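Local structure of glucose-1-phosphate thymidylyltransferase (4ECM) at residues Ala191-Tyr196 with Asn235-Trp240; Val155-Val160 with Gly167-Gln172. The protein transfers the thymidylyl group of dTTP to glucose-1-phosphate, forming dTDP-glucose and pyrophosphate, probably as the first step of dTDP-L-rhamnose biosynthesis. All coordinates share one frame; numbering follows the deposited sequence. Where two conformers were deposited one is given.

Interaction 1. Residues Ala191-Tyr196 with Asn235-Trp240; sequences AVTGIY and NEMSGW. With DAU (2'deoxy-thymidine-5'-diphospho-alpha-D-glucose), chain B.
Met237 reaches across strand 153-159, over Leu156, and touches Thr193 and Ile195 with one atom, its terminal methyl CE. That strand lies between them, paired antiparallel with strand 190-198 and parallel with 232-236, so the CA atoms of Thr193 and Met237 are 9.4 Å apart, and a long, unbranched side chain suits the distance. Beyond CG it is fully extended (chi2 -175°, chi3 167°), which carries CE to the far side. There CE lies 3.9 Å from Ile195 CD1 and equally 3.9 Å from Thr193 OG1, and Met237 runs obliquely across both side chains. Ile195 offers the end of its longer branch, a good apolar partner for a methyl. The approach to Thr193 OG1 is plain van der Waals contact, because that hydroxyl is hydrogen-bonded to Leu156 O on strand 153-159. With OG1 between the backbone N and the carbonyl carbon (chi1 66°), Thr193 can serve its strand neighbour and the methyl together. On the ligand side of the strand, Val192 O accepts a hydrogen bond from glucose O4 of DAU, 2.7 Å away. No hydrogen bond joins the two segments, so dispersion and burial of the methyl hold the contact.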
# COMPACT_ATOMS: atom_id res chain seq x y z
N ALA A 191 26.62 -20.31 19.41
CA ALA A 191 25.26 -19.93 19.06
C ALA A 191 24.75 -20.80 17.93
O ALA A 191 25.48 -21.05 16.96
CB ALA A 191 25.21 -18.45 18.64
N VAL A 192 23.52 -21.28 18.05
CA VAL A 192 22.89 -22.06 16.99
C VAL A 192 22.21 -21.02 16.09
O VAL A 192 21.19 -20.42 16.46
CB VAL A 192 21.88 -23.10 17.54
CG1 VAL A 192 21.21 -23.88 16.40
CG2 VAL A 192 22.56 -24.06 18.49
N THR A 193 22.81 -20.79 14.93
CA THR A 193 22.33 -19.77 14.01
C THR A 193 20.98 -20.12 13.43
O THR A 193 20.53 -21.26 13.52
CB THR A 193 23.27 -19.58 12.83
OG1 THR A 193 23.28 -20.77 12.04
CG2 THR A 193 24.67 -19.26 13.32
N GLY A 194 20.37 -19.11 12.79
CA GLY A 194 19.07 -19.25 12.16
C GLY A 194 19.10 -19.80 10.74
O GLY A 194 18.37 -19.30 9.87
N ILE A 195 19.93 -20.81 10.51
CA ILE A 195 20.00 -21.49 9.23
C ILE A 195 19.86 -22.95 9.58
O ILE A 195 20.75 -23.52 10.21
CB ILE A 195 21.33 -21.30 8.48
CG1 ILE A 195 21.64 -19.81 8.24
CG2 ILE A 195 21.26 -22.02 7.11
CD1 ILE A 195 22.08 -19.06 9.46
N TYR A 196 18.72 -23.53 9.22
CA TYR A 196 18.39 -24.89 9.58
C TYR A 196 18.17 -25.78 8.36
O TYR A 196 17.55 -25.37 7.37
CB TYR A 196 17.10 -24.89 10.42
CG TYR A 196 17.13 -23.89 11.56
CD1 TYR A 196 17.88 -24.13 12.70
CD2 TYR A 196 16.41 -22.71 11.49
CE1 TYR A 196 17.92 -23.21 13.73
CE2 TYR A 196 16.44 -21.79 12.53
CZ TYR A 196 17.19 -22.04 13.64
OH TYR A 196 17.23 -21.12 14.66
N ASN A 235 27.73 -28.22 12.01
CA ASN A 235 28.95 -27.71 11.43
C ASN A 235 29.20 -26.32 12.00
O ASN A 235 28.27 -25.56 12.22
CB ASN A 235 28.87 -27.58 9.91
CG ASN A 235 28.61 -28.89 9.23
OD1 ASN A 235 27.49 -29.41 9.26
ND2 ASN A 235 29.62 -29.40 8.53
N GLU A 236 30.47 -26.01 12.24
CA GLU A 236 30.85 -24.70 12.68
C GLU A 236 31.09 -23.89 11.43
O GLU A 236 31.79 -24.33 10.53
CB GLU A 236 32.12 -24.76 13.51
CG GLU A 236 31.99 -25.59 14.77
CD GLU A 236 33.24 -25.53 15.64
OE1 GLU A 236 33.78 -24.41 15.86
OE2 GLU A 236 33.65 -26.60 16.13
N MET A 237 30.51 -22.70 11.38
CA MET A 237 30.67 -21.82 10.23
C MET A 237 32.03 -21.19 10.24
O MET A 237 32.66 -21.09 11.29
CB MET A 237 29.64 -20.69 10.27
CG MET A 237 28.22 -21.12 9.91
SD MET A 237 27.12 -19.70 9.84
CE MET A 237 25.71 -20.42 9.05
N SER A 238 32.52 -20.79 9.06
CA SER A 238 33.89 -20.26 8.92
C SER A 238 34.06 -18.73 8.89
O SER A 238 35.05 -18.21 9.39
CB SER A 238 34.53 -20.84 7.66
OG SER A 238 33.68 -20.64 6.54
N GLY A 239 33.11 -18.01 8.28
CA GLY A 239 33.22 -16.55 8.18
C GLY A 239 32.39 -15.83 9.22
O GLY A 239 32.10 -16.38 10.28
N TRP A 240 31.95 -14.61 8.89
CA TRP A 240 31.16 -13.85 9.83
C TRP A 240 29.67 -14.14 9.73
O TRP A 240 29.16 -14.65 8.72
CB TRP A 240 31.43 -12.34 9.68
CG TRP A 240 31.22 -11.77 8.31
CD1 TRP A 240 32.19 -11.53 7.37
CD2 TRP A 240 29.98 -11.32 7.73
NE1 TRP A 240 31.63 -10.98 6.25
CE2 TRP A 240 30.28 -10.84 6.44
CE3 TRP A 240 28.66 -11.28 8.18
CZ2 TRP A 240 29.30 -10.34 5.58
CZ3 TRP A 240 27.69 -10.78 7.33
CH2 TRP A 240 28.01 -10.31 6.05
O6 DAU B . 19.28 -15.29 15.17
C6 DAU B . 19.53 -16.61 15.66
C5 DAU B . 18.52 -16.94 16.75
O5 DAU B . 17.22 -16.77 16.20
C4 DAU B . 18.71 -18.37 17.28
O4 DAU B . 19.97 -18.52 17.91
C3 DAU B . 17.62 -18.77 18.27
O3 DAU B . 17.79 -20.16 18.62
C2 DAU B . 16.25 -18.52 17.62
O2 DAU B . 15.18 -18.78 18.55
C1 DAU B . 16.14 -17.10 17.09
O1 DAU B . 16.13 -16.20 18.19
P2 DAU B . 15.49 -14.72 18.04
O3P DAU B . 16.42 -13.81 17.28
O4P DAU B . 14.97 -14.34 19.39
OPP DAU B . 14.24 -14.99 17.05
P DAU B . 13.26 -13.81 16.55
O1P DAU B . 14.06 -12.53 16.44
O2P DAU B . 12.03 -13.87 17.37
O5' DAU B . 12.91 -14.27 15.05
C5' DAU B . 13.91 -14.20 14.05
C4' DAU B . 13.37 -14.25 12.62
O4' DAU B . 12.33 -15.20 12.42
C3' DAU B . 12.87 -12.91 12.13
O3' DAU B . 13.58 -12.66 10.91
C2' DAU B . 11.40 -13.09 11.86
C1' DAU B . 11.20 -14.60 11.82
N11 DAU B . 10.07 -15.13 12.60
C61 DAU B . 10.04 -14.86 13.99
C51 DAU B . 8.88 -15.03 14.72
C5A DAU B . 8.89 -14.84 16.22
C21 DAU B . 8.85 -15.35 11.94
O21 DAU B . 8.87 -15.53 10.61
N31 DAU B . 7.69 -15.53 12.62
C41 DAU B . 7.64 -15.37 13.97
O41 DAU B . 6.47 -15.53 14.63

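Interaction 2. Residues Val155-Val160 with Gly167-Gln172; sequences VLLQSV and GVANIQ. With DAU (2'deoxy-thymidine-5'-diphospho-alpha-D-glucose), chain B.
Leu157 and Ala169 have the nearest CA atoms of the two strands, 8.0 Å apart, and no hydrogen bond passes between the backbones; both strands pair instead with strand 190-198, bonding to its opposite edges. Side chains fill the interval. Leu157 points toward the other strand, and its forked end divides the work: CD2 lies 4.1 Å from Ala169 CB, while CD1 meets Ile171 CD1 tip to tip at 3.5 Å, rather close for two methyls. Ile171 gets there through an extended longer branch (chi2 -178°) that projects CD1 toward the leucine. The small Ala169 leaves room for the broad end of Leu157, and Ile171, two residues along and facing the same way, supplies the bulk farther out. Tyr234 packs on both Leu157 and Ile171. At the start of strand 167-172 the role changes: Gly167 N donates a nearly straight hydrogen bond to glucose O4 of DAU, 3.0 Å long with an angle of 169° at the hydrogen. Lacking a side chain, Gly167 also lets DAU O3 within 3.5 Å of its CA. This is hydrophobic packing on one face of the mixed sheet, with a strand end forming part of the sugar pocket of a nucleotidyltransferase.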
# COMPACT_ATOMS: atom_id res chain seq x y z
N VAL A 155 22.35 -28.25 11.98
CA VAL A 155 22.38 -26.88 12.47
C VAL A 155 23.79 -26.35 12.23
O VAL A 155 24.76 -27.14 12.16
CB VAL A 155 21.99 -26.77 13.96
CG1 VAL A 155 20.52 -27.16 14.15
CG2 VAL A 155 22.90 -27.64 14.85
N LEU A 156 23.89 -25.03 12.06
CA LEU A 156 25.15 -24.36 11.79
C LEU A 156 25.47 -23.45 12.97
O LEU A 156 24.62 -22.65 13.38
CB LEU A 156 25.06 -23.54 10.51
CG LEU A 156 24.60 -24.32 9.26
CD1 LEU A 156 24.65 -23.42 8.00
CD2 LEU A 156 25.43 -25.59 9.06
N LEU A 157 26.68 -23.58 13.50
CA LEU A 157 27.09 -22.88 14.72
C LEU A 157 28.07 -21.74 14.50
O LEU A 157 28.89 -21.77 13.57
CB LEU A 157 27.73 -23.86 15.71
CG LEU A 157 26.97 -25.15 16.05
CD1 LEU A 157 27.76 -25.97 17.08
CD2 LEU A 157 25.57 -24.84 16.53
N GLN A 158 27.97 -20.74 15.37
CA GLN A 158 28.87 -19.61 15.39
C GLN A 158 29.28 -19.30 16.80
O GLN A 158 28.43 -19.16 17.67
CB GLN A 158 28.22 -18.35 14.83
CG GLN A 158 28.44 -18.17 13.37
CD GLN A 158 29.86 -17.67 13.04
OE1 GLN A 158 30.35 -17.88 11.95
NE2 GLN A 158 30.48 -16.99 13.96
N SER A 159 30.58 -19.20 17.03
CA SER A 159 31.10 -18.84 18.34
C SER A 159 30.87 -17.34 18.45
O SER A 159 31.24 -16.59 17.55
CB SER A 159 32.58 -19.18 18.44
OG SER A 159 33.06 -18.87 19.74
N VAL A 160 30.22 -16.91 19.53
CA VAL A 160 29.91 -15.49 19.73
C VAL A 160 30.28 -14.97 21.11
O VAL A 160 30.47 -15.74 22.05
CB VAL A 160 28.39 -15.22 19.51
CG1 VAL A 160 27.95 -15.59 18.06
CG2 VAL A 160 27.54 -15.96 20.53
N GLY A 167 20.16 -19.35 20.83
CA GLY A 167 20.09 -20.76 21.15
C GLY A 167 21.56 -21.14 21.30
O GLY A 167 22.40 -20.70 20.50
N VAL A 168 21.88 -21.91 22.33
CA VAL A 168 23.28 -22.26 22.63
C VAL A 168 23.50 -23.76 22.67
O VAL A 168 22.78 -24.48 23.35
CB VAL A 168 23.69 -21.67 23.99
CG1 VAL A 168 25.06 -22.18 24.42
CG2 VAL A 168 23.66 -20.14 23.95
N ALA A 169 24.50 -24.23 21.94
CA ALA A 169 24.80 -25.65 21.87
C ALA A 169 25.84 -26.02 22.90
O ALA A 169 26.91 -25.41 22.99
CB ALA A 169 25.31 -26.03 20.47
N ASN A 170 25.51 -27.03 23.69
CA ASN A 170 26.40 -27.58 24.70
C ASN A 170 27.15 -28.68 24.00
O ASN A 170 26.59 -29.76 23.74
CB ASN A 170 25.59 -28.12 25.88
CG ASN A 170 26.46 -28.78 26.96
OD1 ASN A 170 27.69 -28.75 26.90
ND2 ASN A 170 25.82 -29.39 27.96
N ILE A 171 28.40 -28.41 23.65
CA ILE A 171 29.23 -29.37 22.94
C ILE A 171 30.27 -30.03 23.84
O ILE A 171 31.05 -29.35 24.49
CB ILE A 171 29.97 -28.71 21.77
CG1 ILE A 171 28.96 -28.15 20.76
CG2 ILE A 171 30.91 -29.72 21.07
CD1 ILE A 171 29.60 -27.54 19.57
N GLN A 172 30.26 -31.35 23.86
CA GLN A 172 31.25 -32.12 24.61
C GLN A 172 31.79 -33.23 23.73
O GLN A 172 31.02 -33.98 23.13
CB GLN A 172 30.65 -32.69 25.89
CG GLN A 172 30.22 -31.62 26.87
CD GLN A 172 29.77 -32.19 28.20
OE1 GLN A 172 29.81 -33.40 28.42
NE2 GLN A 172 29.34 -31.32 29.09
O6 DAU B . 19.28 -15.29 15.17
C6 DAU B . 19.53 -16.61 15.66
C5 DAU B . 18.52 -16.94 16.75
O5 DAU B . 17.22 -16.77 16.20
C4 DAU B . 18.71 -18.37 17.28
O4 DAU B . 19.97 -18.52 17.91
C3 DAU B . 17.62 -18.77 18.27
O3 DAU B . 17.79 -20.16 18.62
C2 DAU B . 16.25 -18.52 17.62
O2 DAU B . 15.18 -18.78 18.55
C1 DAU B . 16.14 -17.10 17.09
O1 DAU B . 16.13 -16.20 18.19
P2 DAU B . 15.49 -14.72 18.04
O3P DAU B . 16.42 -13.81 17.28
O4P DAU B . 14.97 -14.34 19.39
OPP DAU B . 14.24 -14.99 17.05
P DAU B . 13.26 -13.81 16.55
O1P DAU B . 14.06 -12.53 16.44
O2P DAU B . 12.03 -13.87 17.37
O5' DAU B . 12.91 -14.27 15.05
C5' DAU B . 13.91 -14.20 14.05
C4' DAU B . 13.37 -14.25 12.62
O4' DAU B . 12.33 -15.20 12.42
C3' DAU B . 12.87 -12.91 12.13
O3' DAU B . 13.58 -12.66 10.91
C2' DAU B . 11.40 -13.09 11.86
C1' DAU B . 11.20 -14.60 11.82
N11 DAU B . 10.07 -15.13 12.60
C61 DAU B . 10.04 -14.86 13.99
C51 DAU B . 8.88 -15.03 14.72
C5A DAU B . 8.89 -14.84 16.22
C21 DAU B . 8.85 -15.35 11.94
O21 DAU B . 8.87 -15.53 10.61
N31 DAU B . 7.69 -15.53 12.62
C41 DAU B . 7.64 -15.37 13.97
O41 DAU B . 6.47 -15.53 14.63

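Interaction 1 and interaction 2 have centres about 8 Å apart and belong to the same mixed sheet, on the same side of the chain's centre. They follow one another along the chain: 155-160 with 167-172 is complete before 191-196 and 235-240 begin. Strand 190-198 connects them, since it pairs antiparallel with strands 153-159 and 167-172, and Val192 N bonds to Gly167 O at 2.8 Å. Strand 153-159 in turn lies parallel to strand 232-236, bringing in the last segment. Both contacts reach the sugar, whose O4 donates to a carbonyl of interaction 1 and accepts from an N-H of interaction 2, so the strands that pack here also supply backbone groups to the glucose pocket.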